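Local coordinates for tumor necrosis factor ligand superfamily member 9 (Mus musculus, PDB 6MKB), which binds the receptor TNFRSF9 (4-1BB) as a cytokine of the tumor necrosis factor family and induces proliferation of activated peripheral blood T cells, at residues K16-L21 with Y146-S152; T25-S30 with Y45-K50; L64-P70 with N112-S118; K78-V83 with L139-A145. All coordinates share one frame. Numbering follows the deposited sequence.

Overall arrangement
The four contacts illustrate how a helix-free β-sandwich whose strand pairs are all antiparallel, the extracellular TNF homology domain, varies one theme of pairing. All four are partly buried. Contact 3 is the most regular, a four-bridge ladder with leucines turned inward and Glu65 and Ser118 packing against the second subunit. Contacts 1 and 4 hold shorter pairings, of one and two bridges, and meet contact 3 in the interior through Leu21, Leu68, Leu151 and Val83, while Tyr146 (contact 1) and Trp82 (contact 4) lie beside the glycan. Contact 2, about 28 Å from contact 4 between centres, lacks backbone pairing and relies on side chains and water; it joins contact 1 through Lys16, whose N lies 3.0 Å from Asn27 O.

Contact 1. Residues K16-L21 with Y146-S152; sequences KNQASL and YRDWELS. With NAG (2-acetamido-2-deoxy-beta-D-glucopyranose), chain F; SO4 (sulfate ion), chain M.
Leu21, Leu151 and Tyr146 give up the most surface, and between them they illustrate how a loop can be laid along a strand with very few backbone bonds. Loop 16-21 runs antiparallel to 146-152, pairing Asn17 with Ser152 and Gln18 with Leu151, then, after a two-residue slip around Ala19, Ser20 with Arg147 and Leu21 with Tyr146. Gln18 and Leu151 form a single antiparallel hydrogen-bonded bridge, CA to CA 4.8 Å, with Gln18 N to Leu151 O and Leu151 N to Gln18 O both 2.8 Å. Leu151, its CA-to-CB bond toward the loop and its side chain in the mt rotamer, sets its CB 3.8 Å from Gln18 CB. At the other end Leu21 N donates to Tyr146 O at 2.9 Å, where 146-147 is 3-10. Leu21, also mt, places CD1 3.7 Å from Trp149 CB and CB 4.3 Å from Tyr146 CD1. The Tyr146 ring (chi1 m) has C8 of a glycan NAG over one face, and its OH is hydrogen-bonded to Leu139 N. In between, Ala19, with helical backbone angles, bends the loop outward; one water joins Ala19 O to Arg147 O (both 2.8 Å), a second joins Ala19 O to Glu150 OE2 (both 2.7 Å). Inside, Leu21 and Leu151 both touch Leu68. Here the loop joining strands 10-15 and 24-29 closes, beside strand 149-166, over the interior of the TNF-family β-sandwich.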
# COMPACT_ATOMS: atom_id res chain seq x y z
N LYS B 16 -15.72 3.05 -9.48
CA LYS B 16 -16.57 3.86 -10.35
C LYS B 16 -16.51 5.29 -9.82
O LYS B 16 -16.20 5.50 -8.64
CB LYS B 16 -17.99 3.32 -10.37
CG LYS B 16 -18.17 2.11 -11.28
CD LYS B 16 -19.64 1.83 -11.50
CE LYS B 16 -19.89 0.54 -12.23
NZ LYS B 16 -21.34 0.32 -12.51
N ASN B 17 -16.71 6.28 -10.69
CA ASN B 17 -16.62 7.68 -10.30
C ASN B 17 -17.60 8.06 -9.19
O ASN B 17 -18.69 7.50 -9.08
CB ASN B 17 -16.79 8.60 -11.52
CG ASN B 17 -15.52 8.74 -12.33
OD1 ASN B 17 -14.54 7.99 -12.15
ND2 ASN B 17 -15.51 9.70 -13.24
N GLN B 18 -17.15 8.99 -8.36
CA GLN B 18 -17.87 9.55 -7.22
C GLN B 18 -17.57 11.05 -7.23
O GLN B 18 -16.47 11.46 -6.84
CB GLN B 18 -17.40 8.84 -5.94
CG GLN B 18 -18.48 8.58 -4.92
CD GLN B 18 -19.49 7.57 -5.37
OE1 GLN B 18 -19.20 6.39 -5.54
NE2 GLN B 18 -20.72 8.04 -5.56
N ALA B 19 -18.51 11.86 -7.75
CA ALA B 19 -18.41 13.32 -7.96
C ALA B 19 -18.16 14.14 -6.69
O ALA B 19 -17.62 15.24 -6.76
CB ALA B 19 -19.66 13.84 -8.66
N SER B 20 -18.59 13.61 -5.54
CA SER B 20 -18.45 14.24 -4.22
C SER B 20 -18.34 13.15 -3.18
O SER B 20 -18.62 11.99 -3.50
CB SER B 20 -19.63 15.16 -3.93
OG SER B 20 -20.84 14.44 -3.78
N LEU B 21 -17.95 13.49 -1.95
CA LEU B 21 -17.81 12.47 -0.93
C LEU B 21 -19.06 12.35 -0.06
O LEU B 21 -19.75 13.33 0.21
CB LEU B 21 -16.57 12.71 -0.05
CG LEU B 21 -15.20 12.77 -0.73
CD1 LEU B 21 -14.10 12.98 0.28
CD2 LEU B 21 -14.93 11.53 -1.61
N TYR B 146 -18.01 18.57 1.28
CA TYR B 146 -17.96 17.24 0.65
C TYR B 146 -17.84 17.34 -0.87
O TYR B 146 -17.50 16.36 -1.51
CB TYR B 146 -19.20 16.41 1.04
CG TYR B 146 -19.24 16.08 2.52
CD1 TYR B 146 -18.49 15.03 3.03
CD2 TYR B 146 -19.96 16.88 3.41
CE1 TYR B 146 -18.48 14.75 4.40
CE2 TYR B 146 -19.94 16.62 4.79
CZ TYR B 146 -19.19 15.55 5.27
OH TYR B 146 -19.17 15.27 6.62
N ARG B 147 -18.13 18.52 -1.44
CA ARG B 147 -18.03 18.78 -2.88
C ARG B 147 -16.59 19.11 -3.30
O ARG B 147 -16.31 19.13 -4.49
CB ARG B 147 -18.94 19.95 -3.30
CG ARG B 147 -20.44 19.77 -2.98
CD ARG B 147 -21.26 19.29 -4.15
NE ARG B 147 -22.69 19.49 -3.92
CZ ARG B 147 -23.38 20.57 -4.27
NH1 ARG B 147 -22.77 21.60 -4.84
NH2 ARG B 147 -24.68 20.64 -4.02
N ASP B 148 -15.68 19.34 -2.33
CA ASP B 148 -14.31 19.74 -2.55
C ASP B 148 -13.37 18.57 -2.90
O ASP B 148 -12.24 18.81 -3.30
CB ASP B 148 -13.79 20.55 -1.33
CG ASP B 148 -14.34 21.98 -1.27
OD1 ASP B 148 -15.32 22.29 -2.02
OD2 ASP B 148 -13.78 22.80 -0.49
N TRP B 149 -13.85 17.33 -2.82
CA TRP B 149 -13.06 16.15 -3.18
C TRP B 149 -13.91 15.18 -3.96
O TRP B 149 -15.12 15.15 -3.78
CB TRP B 149 -12.48 15.44 -1.94
CG TRP B 149 -11.51 16.27 -1.15
CD1 TRP B 149 -11.79 17.04 -0.07
CD2 TRP B 149 -10.10 16.41 -1.39
NE1 TRP B 149 -10.63 17.61 0.41
CE2 TRP B 149 -9.58 17.24 -0.38
CE3 TRP B 149 -9.21 15.86 -2.34
CZ2 TRP B 149 -8.21 17.56 -0.29
CZ3 TRP B 149 -7.85 16.15 -2.24
CH2 TRP B 149 -7.36 16.99 -1.23
N GLU B 150 -13.27 14.37 -4.81
CA GLU B 150 -13.97 13.39 -5.63
C GLU B 150 -13.08 12.18 -5.91
O GLU B 150 -11.85 12.24 -5.76
CB GLU B 150 -14.41 14.04 -6.97
CG GLU B 150 -13.25 14.32 -7.93
CD GLU B 150 -13.58 14.96 -9.26
OE1 GLU B 150 -12.67 15.61 -9.82
OE2 GLU B 150 -14.72 14.83 -9.74
N LEU B 151 -13.73 11.08 -6.32
CA LEU B 151 -13.08 9.86 -6.78
C LEU B 151 -13.34 9.81 -8.25
O LEU B 151 -14.49 9.63 -8.64
CB LEU B 151 -13.60 8.58 -6.06
CG LEU B 151 -13.57 8.51 -4.53
CD1 LEU B 151 -13.87 7.09 -4.09
CD2 LEU B 151 -12.22 8.94 -3.97
N SER B 152 -12.33 10.06 -9.08
CA SER B 152 -12.53 10.07 -10.51
C SER B 152 -11.42 9.39 -11.31
O SER B 152 -10.30 9.29 -10.85
CB SER B 152 -12.68 11.50 -11.01
OG SER B 152 -11.51 12.28 -10.77
C1 NAG F . -20.19 9.99 7.77
C2 NAG F . -20.94 11.31 8.00
C3 NAG F . -20.19 12.13 9.05
C4 NAG F . -19.86 11.34 10.32
C5 NAG F . -19.22 10.00 9.97
C6 NAG F . -19.04 9.10 11.19
C7 NAG F . -21.94 12.52 6.08
C8 NAG F . -21.61 12.86 4.66
N2 NAG F . -20.90 12.06 6.77
O3 NAG F . -20.94 13.31 9.36
O4 NAG F . -18.96 12.09 11.14
O5 NAG F . -20.01 9.29 9.01
O6 NAG F . -18.08 8.10 10.83
O7 NAG F . -23.06 12.68 6.52
S SO4 M . -18.54 5.88 -13.64
O1 SO4 M . -19.03 5.97 -12.24
O2 SO4 M . -19.37 4.86 -14.35
O3 SO4 M . -18.73 7.20 -14.30
O4 SO4 M . -17.10 5.51 -13.66
O HOH W 1 -18.20 17.82 -6.00
O HOH W 2 -16.81 16.44 -9.09

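Contact 2. Residues T25-S30 with Y45-K50; sequences TLNWHS and YEEDKK. With SO4 (sulfate ion), chain K; SO4 (sulfate ion), chain M.
Tyr45 and Lys50 reach across to 25-30 mainly with their side chains, since no backbone-to-backbone hydrogen bond joins the two segments. Tyr45 adopts chi1 t (178°) with chi2 67°, which extends its ring toward the opposing backbone: its OH accepts a weak hydrogen bond from Trp28 N at 3.3 Å, and its CD2 lies 3.7 Å from Ser30 CB. Trp28 is m with chi2 87°; its CB is 3.8 Å from Tyr45 CZ, and the two rings stand nearly perpendicular (87°) in an oblique pair. The chain leaves the strand at Glu46, takes helical angles through 47-49, and reaches Lys50 with phi/psi 60/34, a left-handed conformation; Lys50 N donates weakly to Glu46 O at 2.8 Å. This is the turn between strands 43-46 and 51-54 of the TNF-family β-sandwich, set against strand 24-29, from which Trp28 also packs on Leu13 and meets the Phe159 ring. Lys50, mt at its first two angles, carries CD to 3.8 Å from Thr25 CG2 and CG to 3.4 Å from Asn27 OD1. A water accepts a hydrogen bond from Trp28 NE1 (2.8 Å) and donates to Leu26 O and Lys50 O (both 2.7 Å), bridging the segments. A second accepts from Lys50 NZ at 2.8 Å and, weakly, from Asn27 ND2 at 3.3 Å. His29 points away, its ND1 donating to a sulfate O4 at 2.8 Å.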
# COMPACT_ATOMS: atom_id res chain seq x y z
N THR B 25 -21.34 2.56 0.11
CA THR B 25 -20.53 1.43 -0.30
C THR B 25 -20.11 1.72 -1.74
O THR B 25 -20.95 2.08 -2.57
CB THR B 25 -21.27 0.12 -0.11
OG1 THR B 25 -21.43 -0.08 1.29
CG2 THR B 25 -20.52 -1.06 -0.71
N LEU B 26 -18.82 1.64 -2.01
CA LEU B 26 -18.31 1.94 -3.33
C LEU B 26 -18.67 0.87 -4.36
O LEU B 26 -18.71 -0.34 -4.05
CB LEU B 26 -16.79 2.14 -3.30
CG LEU B 26 -16.27 3.42 -2.67
CD1 LEU B 26 -14.78 3.41 -2.67
CD2 LEU B 26 -16.79 4.67 -3.38
N ASN B 27 -18.94 1.34 -5.59
CA ASN B 27 -19.18 0.54 -6.77
C ASN B 27 -17.84 0.36 -7.47
O ASN B 27 -16.99 1.25 -7.42
CB ASN B 27 -20.20 1.22 -7.68
CG ASN B 27 -21.62 0.85 -7.33
OD1 ASN B 27 -22.02 -0.32 -7.39
ND2 ASN B 27 -22.42 1.84 -6.96
N TRP B 28 -17.63 -0.79 -8.09
CA TRP B 28 -16.37 -1.09 -8.74
C TRP B 28 -16.58 -1.54 -10.19
O TRP B 28 -17.58 -2.19 -10.51
CB TRP B 28 -15.61 -2.21 -7.96
CG TRP B 28 -15.35 -1.82 -6.54
CD1 TRP B 28 -16.18 -2.00 -5.47
CD2 TRP B 28 -14.25 -1.01 -6.06
NE1 TRP B 28 -15.68 -1.35 -4.36
CE2 TRP B 28 -14.49 -0.75 -4.69
CE3 TRP B 28 -13.05 -0.58 -6.63
CZ2 TRP B 28 -13.59 -0.04 -3.90
CZ3 TRP B 28 -12.17 0.15 -5.86
CH2 TRP B 28 -12.46 0.45 -4.52
N HIS B 29 -15.62 -1.16 -11.06
CA HIS B 29 -15.49 -1.69 -12.41
C HIS B 29 -14.77 -3.03 -12.21
O HIS B 29 -13.70 -3.03 -11.56
CB HIS B 29 -14.65 -0.76 -13.33
CG HIS B 29 -15.20 0.61 -13.58
ND1 HIS B 29 -16.32 0.81 -14.38
CD2 HIS B 29 -14.69 1.82 -13.25
CE1 HIS B 29 -16.49 2.11 -14.46
NE2 HIS B 29 -15.53 2.76 -13.79
N SER B 30 -15.34 -4.15 -12.69
CA SER B 30 -14.71 -5.49 -12.58
C SER B 30 -14.01 -5.92 -13.93
O SER B 30 -13.36 -6.96 -13.97
CB SER B 30 -15.73 -6.54 -12.14
OG SER B 30 -16.83 -6.63 -13.03
N TYR B 45 -16.95 -10.85 -8.85
CA TYR B 45 -17.46 -9.58 -8.36
C TYR B 45 -18.97 -9.50 -8.62
O TYR B 45 -19.42 -9.69 -9.76
CB TYR B 45 -16.70 -8.37 -8.93
CG TYR B 45 -17.30 -7.07 -8.44
CD1 TYR B 45 -17.23 -6.71 -7.09
CD2 TYR B 45 -18.02 -6.24 -9.30
CE1 TYR B 45 -17.82 -5.54 -6.63
CE2 TYR B 45 -18.60 -5.06 -8.84
CZ TYR B 45 -18.50 -4.71 -7.51
OH TYR B 45 -19.10 -3.57 -7.07
N GLU B 46 -19.75 -9.22 -7.56
CA GLU B 46 -21.21 -9.10 -7.57
C GLU B 46 -21.62 -7.63 -7.53
O GLU B 46 -21.49 -6.97 -6.51
CB GLU B 46 -21.81 -9.87 -6.38
CG GLU B 46 -21.62 -11.38 -6.46
CD GLU B 46 -22.57 -12.19 -5.60
OE1 GLU B 46 -23.42 -11.59 -4.91
OE2 GLU B 46 -22.49 -13.44 -5.65
N GLU B 47 -22.13 -7.13 -8.66
CA GLU B 47 -22.54 -5.73 -8.86
C GLU B 47 -23.62 -5.25 -7.88
O GLU B 47 -23.53 -4.13 -7.37
CB GLU B 47 -23.02 -5.51 -10.31
CG GLU B 47 -22.72 -4.10 -10.80
CD GLU B 47 -23.30 -3.66 -12.13
OE1 GLU B 47 -23.60 -4.53 -12.98
OE2 GLU B 47 -23.44 -2.43 -12.33
N ASP B 48 -24.64 -6.09 -7.63
CA ASP B 48 -25.78 -5.83 -6.76
C ASP B 48 -25.35 -5.61 -5.29
O ASP B 48 -25.75 -4.61 -4.67
CB ASP B 48 -26.81 -6.98 -6.86
CG ASP B 48 -26.23 -8.39 -6.78
OD1 ASP B 48 -25.43 -8.76 -7.68
OD2 ASP B 48 -26.60 -9.14 -5.84
N LYS B 49 -24.51 -6.52 -4.76
CA LYS B 49 -24.02 -6.48 -3.38
C LYS B 49 -22.78 -5.59 -3.23
O LYS B 49 -22.43 -5.24 -2.10
CB LYS B 49 -23.71 -7.90 -2.88
CG LYS B 49 -24.87 -8.90 -2.99
CD LYS B 49 -25.96 -8.71 -1.90
CE LYS B 49 -27.38 -8.73 -2.45
NZ LYS B 49 -27.80 -10.08 -2.95
N LYS B 50 -22.13 -5.24 -4.38
CA LYS B 50 -20.90 -4.44 -4.50
C LYS B 50 -19.76 -5.18 -3.75
O LYS B 50 -18.85 -4.55 -3.18
CB LYS B 50 -21.09 -2.98 -4.01
CG LYS B 50 -22.31 -2.27 -4.59
CD LYS B 50 -22.59 -0.94 -3.91
CE LYS B 50 -24.05 -0.66 -3.70
NZ LYS B 50 -24.82 -0.63 -4.98
S SO4 K . -18.82 -0.95 -15.65
O1 SO4 K . -18.91 -1.70 -14.37
O2 SO4 K . -19.78 -1.56 -16.60
O3 SO4 K . -19.16 0.48 -15.47
O4 SO4 K . -17.44 -1.05 -16.18
S SO4 M . -18.54 5.88 -13.64
O1 SO4 M . -19.03 5.97 -12.24
O2 SO4 M . -19.37 4.86 -14.35
O3 SO4 M . -18.73 7.20 -14.30
O4 SO4 M . -17.10 5.51 -13.66
O HOH W 3 -17.53 -2.28 -2.53
O HOH W 4 -25.35 2.08 -5.42

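Contact 3. Residues L64-P70 with N112-S118; sequences LELKLSP and NKLVDRS. With NA (sodium ion), chain O; SO4 (sulfate ion), chain N.
Four backbone hydrogen bonds carry this pairing: Leu66 N to Arg117 O (2.8 Å), Arg117 N to Leu66 O (2.9 Å), Leu68 N to Val115 O (2.8 Å) and Val115 N to Leu68 O (2.9 Å). They define a regular antiparallel ladder in the TNF-family β-sandwich, the axes of strands 64-70 and 115-118 being 4.6 Å apart at 173°. Glu65-Ser118 and Lys67-Asp116 are the intervening non-hydrogen-bonded pairs. Their side chains share one face, where both acids are t at chi1 and Glu65 OE1 comes within 2.7 Å of Asp116 OD1. From this face Ser118 packs on Ser118 of the second subunit and Glu65 on its Ser120. The other face carries Leu66, Leu68, Val115 and Arg117; Leu68 CB lies 4.0 Å from Val115 CB, and the two leucines continue inward to Leu85 and Val83. Past the ladder, Leu114 (chi1 t, chi2 p) folds back over strand 64-70, its CD1 3.3 Å from Leu68 O, and Pro70 CD sits 3.7 Å from Leu114 N. On the side of strand 64-70 away from 115-118, next to strand 149-166, a sodium ion, also bound by Asn155 O, is held by Lys67 O at 2.8 Å and Ser69 OG at 2.7 Å.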
# COMPACT_ATOMS: atom_id res chain seq x y z
N LEU B 64 -5.91 -1.71 -0.53
CA LEU B 64 -6.73 -0.54 -0.80
C LEU B 64 -5.83 0.59 -1.19
O LEU B 64 -4.79 0.79 -0.55
CB LEU B 64 -7.55 -0.12 0.42
CG LEU B 64 -8.64 -1.07 0.92
CD1 LEU B 64 -9.15 -0.62 2.33
CD2 LEU B 64 -9.81 -1.15 -0.06
N GLU B 65 -6.22 1.34 -2.22
CA GLU B 65 -5.49 2.52 -2.63
C GLU B 65 -6.48 3.65 -2.90
O GLU B 65 -7.26 3.56 -3.84
CB GLU B 65 -4.61 2.25 -3.84
CG GLU B 65 -3.75 3.47 -4.16
CD GLU B 65 -2.63 3.22 -5.14
OE1 GLU B 65 -1.92 4.20 -5.47
OE2 GLU B 65 -2.46 2.06 -5.59
N LEU B 66 -6.50 4.66 -2.02
CA LEU B 66 -7.36 5.81 -2.11
C LEU B 66 -6.68 6.90 -2.90
O LEU B 66 -5.55 7.29 -2.58
CB LEU B 66 -7.72 6.34 -0.72
CG LEU B 66 -8.62 7.61 -0.65
CD1 LEU B 66 -9.99 7.37 -1.29
CD2 LEU B 66 -8.82 8.05 0.80
N LYS B 67 -7.37 7.39 -3.94
CA LYS B 67 -6.89 8.50 -4.75
C LYS B 67 -7.96 9.58 -4.69
O LYS B 67 -9.02 9.43 -5.30
CB LYS B 67 -6.52 8.08 -6.18
CG LYS B 67 -5.31 7.15 -6.22
CD LYS B 67 -4.77 7.07 -7.63
CE LYS B 67 -3.68 6.04 -7.76
NZ LYS B 67 -3.30 5.83 -9.18
N LEU B 68 -7.74 10.59 -3.83
CA LEU B 68 -8.65 11.72 -3.63
C LEU B 68 -8.25 12.84 -4.51
O LEU B 68 -7.16 13.38 -4.33
CB LEU B 68 -8.61 12.23 -2.18
CG LEU B 68 -9.46 11.63 -1.12
CD1 LEU B 68 -9.33 12.48 0.12
CD2 LEU B 68 -10.92 11.56 -1.54
N SER B 69 -9.12 13.22 -5.43
CA SER B 69 -8.86 14.32 -6.35
C SER B 69 -9.55 15.59 -5.89
O SER B 69 -10.77 15.55 -5.66
CB SER B 69 -9.31 13.95 -7.76
OG SER B 69 -8.54 12.87 -8.26
N PRO B 70 -8.81 16.73 -5.78
CA PRO B 70 -9.47 17.99 -5.40
C PRO B 70 -10.32 18.52 -6.53
O PRO B 70 -9.94 18.35 -7.69
CB PRO B 70 -8.30 18.93 -5.08
CG PRO B 70 -7.16 18.41 -5.87
CD PRO B 70 -7.36 16.92 -6.02
N ASN B 112 -4.08 21.77 -1.89
CA ASN B 112 -5.04 21.69 -3.01
C ASN B 112 -4.42 20.74 -4.04
O ASN B 112 -4.07 21.15 -5.14
CB ASN B 112 -5.25 23.10 -3.59
CG ASN B 112 -6.40 23.27 -4.54
OD1 ASN B 112 -6.79 24.40 -4.84
ND2 ASN B 112 -6.96 22.18 -5.08
N LYS B 113 -4.22 19.51 -3.65
CA LYS B 113 -3.46 18.57 -4.45
C LYS B 113 -4.04 17.16 -4.28
O LYS B 113 -4.77 16.91 -3.32
CB LYS B 113 -1.99 18.66 -3.96
CG LYS B 113 -0.92 18.12 -4.89
CD LYS B 113 0.30 17.60 -4.11
CE LYS B 113 1.36 18.65 -3.86
NZ LYS B 113 2.33 18.22 -2.82
N LEU B 114 -3.78 16.26 -5.24
CA LEU B 114 -4.23 14.86 -5.22
C LEU B 114 -3.63 14.17 -4.02
O LEU B 114 -2.46 14.37 -3.69
CB LEU B 114 -3.83 14.12 -6.54
CG LEU B 114 -3.93 12.55 -6.57
CD1 LEU B 114 -5.38 12.06 -6.72
CD2 LEU B 114 -3.01 11.96 -7.65
N VAL B 115 -4.45 13.38 -3.33
CA VAL B 115 -4.01 12.61 -2.18
C VAL B 115 -4.01 11.15 -2.63
O VAL B 115 -5.05 10.63 -3.03
CB VAL B 115 -4.89 12.86 -0.91
CG1 VAL B 115 -4.49 11.91 0.21
CG2 VAL B 115 -4.80 14.31 -0.42
N ASP B 116 -2.84 10.51 -2.61
CA ASP B 116 -2.72 9.13 -3.05
C ASP B 116 -2.12 8.30 -1.92
O ASP B 116 -0.92 8.33 -1.72
CB ASP B 116 -1.90 9.03 -4.36
CG ASP B 116 -1.61 7.63 -4.89
OD1 ASP B 116 -2.15 6.66 -4.32
OD2 ASP B 116 -0.84 7.50 -5.86
N ARG B 117 -2.97 7.55 -1.21
CA ARG B 117 -2.58 6.70 -0.07
C ARG B 117 -2.93 5.23 -0.34
O ARG B 117 -3.99 4.94 -0.88
CB ARG B 117 -3.28 7.15 1.22
CG ARG B 117 -2.96 8.55 1.63
CD ARG B 117 -1.72 8.70 2.50
NE ARG B 117 -1.88 9.85 3.40
CZ ARG B 117 -1.50 11.10 3.10
NH1 ARG B 117 -0.89 11.36 1.95
NH2 ARG B 117 -1.69 12.08 3.97
N SER B 118 -2.04 4.33 0.06
CA SER B 118 -2.21 2.89 -0.05
C SER B 118 -2.27 2.26 1.34
O SER B 118 -1.76 2.84 2.30
CB SER B 118 -1.08 2.27 -0.86
OG SER B 118 -1.04 2.81 -2.17
NA NA O . -9.53 10.41 -7.84
S SO4 N . -2.02 24.99 -2.36
O1 SO4 N . -2.00 23.52 -2.54
O2 SO4 N . -3.38 25.46 -2.03
O3 SO4 N . -1.56 25.66 -3.60
O4 SO4 N . -1.11 25.32 -1.23

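Contact 4. Residues K78-V83 with L139-A145; sequences KVQGWV and LHGAQDA. With NAG (2-acetamido-2-deoxy-beta-D-glucopyranose), chain C.
Two glycines with positive phi, one in each segment, mark this contact. At Gly141 (122/-20) a CB would clash with Lys78 O, whereas the bare CA makes a CA-H...O contact with that oxygen at 3.5 Å; at Gly81 (133/-130), where the strand turns a corner and CA is 4.8 Å from Leu139 CA, a CB would jam against the carbonyl O of Gln80. Between them Gln80 and His140 form an antiparallel hydrogen-bonded pair, Gln80 N to His140 O 2.8 Å and His140 N to Gln80 O 3.0 Å. Both side chains are p at chi1 and share a face, with Gln80 CG 3.7 Å from His140 CE1. Val79, chi1 t, fills the other side: CG1 lies 3.9 Å from Leu139 CB and 3.8 Å from Ala145 CB, CG2 3.7 Å from Ala142 CB. Trp82 NE1 donates at 2.9 Å to O7 of a NAG of the N-linked glycan on Asn23. Strand 80-90 of the TNF-family sandwich thus pairs here with strand 129-140, with strand 100-105 on its other edge.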
# COMPACT_ATOMS: atom_id res chain seq x y z
N LYS B 78 -9.14 25.27 3.98
CA LYS B 78 -10.29 25.54 4.86
C LYS B 78 -10.98 24.23 5.31
O LYS B 78 -11.28 24.06 6.49
CB LYS B 78 -11.32 26.46 4.17
CG LYS B 78 -10.95 27.93 4.24
CD LYS B 78 -11.81 28.76 3.31
CE LYS B 78 -11.43 30.22 3.40
NZ LYS B 78 -12.44 31.11 2.79
N VAL B 79 -11.26 23.34 4.34
CA VAL B 79 -11.94 22.08 4.59
C VAL B 79 -11.00 21.09 5.26
O VAL B 79 -10.00 20.67 4.69
CB VAL B 79 -12.56 21.51 3.29
CG1 VAL B 79 -13.13 20.12 3.53
CG2 VAL B 79 -13.64 22.44 2.76
N GLN B 80 -11.35 20.67 6.48
CA GLN B 80 -10.56 19.72 7.24
C GLN B 80 -11.46 18.58 7.75
O GLN B 80 -12.68 18.59 7.55
CB GLN B 80 -9.79 20.43 8.38
CG GLN B 80 -10.63 21.26 9.31
CD GLN B 80 -9.76 21.91 10.35
OE1 GLN B 80 -9.14 21.25 11.19
NE2 GLN B 80 -9.69 23.23 10.36
N GLY B 81 -10.82 17.58 8.36
CA GLY B 81 -11.48 16.39 8.87
C GLY B 81 -10.73 15.14 8.46
O GLY B 81 -9.52 15.05 8.64
N TRP B 82 -11.45 14.16 7.90
CA TRP B 82 -10.85 12.89 7.51
C TRP B 82 -11.66 12.16 6.44
O TRP B 82 -12.86 12.35 6.33
CB TRP B 82 -10.67 11.96 8.74
CG TRP B 82 -11.92 11.74 9.53
CD1 TRP B 82 -12.33 12.44 10.63
CD2 TRP B 82 -12.93 10.75 9.28
NE1 TRP B 82 -13.53 11.94 11.09
CE2 TRP B 82 -13.92 10.90 10.28
CE3 TRP B 82 -13.09 9.74 8.31
CZ2 TRP B 82 -15.08 10.11 10.31
CZ3 TRP B 82 -14.22 8.94 8.36
CH2 TRP B 82 -15.21 9.13 9.35
N VAL B 83 -10.98 11.34 5.65
CA VAL B 83 -11.58 10.50 4.61
C VAL B 83 -11.04 9.08 4.81
O VAL B 83 -9.83 8.90 4.99
CB VAL B 83 -11.39 11.02 3.17
CG1 VAL B 83 -12.18 10.17 2.17
CG2 VAL B 83 -11.79 12.49 3.06
N LEU B 139 -16.16 16.01 6.84
CA LEU B 139 -15.52 17.22 6.33
C LEU B 139 -16.26 18.44 6.81
O LEU B 139 -17.49 18.46 6.80
CB LEU B 139 -15.42 17.20 4.78
CG LEU B 139 -14.57 16.06 4.17
CD1 LEU B 139 -14.85 15.89 2.68
CD2 LEU B 139 -13.07 16.23 4.48
N HIS B 140 -15.50 19.47 7.25
CA HIS B 140 -16.03 20.74 7.76
C HIS B 140 -15.02 21.89 7.56
O HIS B 140 -13.84 21.61 7.32
CB HIS B 140 -16.38 20.58 9.26
CG HIS B 140 -15.20 20.26 10.12
ND1 HIS B 140 -14.53 21.25 10.81
CD2 HIS B 140 -14.56 19.09 10.32
CE1 HIS B 140 -13.54 20.64 11.44
NE2 HIS B 140 -13.51 19.34 11.17
N GLY B 141 -15.47 23.13 7.70
CA GLY B 141 -14.62 24.31 7.55
C GLY B 141 -15.08 25.28 6.47
O GLY B 141 -14.69 26.45 6.49
N ALA B 142 -15.91 24.80 5.53
CA ALA B 142 -16.50 25.56 4.44
C ALA B 142 -17.87 25.00 4.05
O ALA B 142 -18.15 23.82 4.31
CB ALA B 142 -15.57 25.55 3.22
N GLN B 143 -18.73 25.85 3.46
CA GLN B 143 -20.05 25.46 2.95
C GLN B 143 -19.85 24.51 1.79
O GLN B 143 -19.03 24.78 0.91
CB GLN B 143 -20.90 26.65 2.48
CG GLN B 143 -21.49 27.50 3.60
CD GLN B 143 -22.84 28.03 3.18
OE1 GLN B 143 -23.88 27.52 3.59
NE2 GLN B 143 -22.84 29.03 2.31
N ASP B 144 -20.52 23.37 1.84
CA ASP B 144 -20.49 22.26 0.86
C ASP B 144 -19.09 21.59 0.77
O ASP B 144 -18.58 21.31 -0.33
CB ASP B 144 -20.99 22.67 -0.55
CG ASP B 144 -22.43 23.13 -0.56
OD1 ASP B 144 -23.33 22.26 -0.50
OD2 ASP B 144 -22.67 24.36 -0.64
N ALA B 145 -18.49 21.31 1.95
CA ALA B 145 -17.16 20.74 2.13
C ALA B 145 -16.95 19.38 1.42
O ALA B 145 -15.83 19.10 0.98
CB ALA B 145 -16.89 20.58 3.61
C1 NAG C . -19.47 12.68 12.33
C2 NAG C . -18.28 12.95 13.25
C3 NAG C . -18.68 13.83 14.44
C4 NAG C . -19.44 15.09 14.02
C5 NAG C . -20.61 14.73 13.09
C6 NAG C . -21.27 15.97 12.48
C7 NAG C . -16.40 11.38 13.52
C8 NAG C . -16.04 9.99 13.96
N2 NAG C . -17.69 11.70 13.67
O3 NAG C . -17.51 14.22 15.18
O4 NAG C . -19.89 15.79 15.19
O5 NAG C . -20.17 13.90 12.01
O6 NAG C . -22.10 15.57 11.39
O7 NAG C . -15.55 12.15 13.09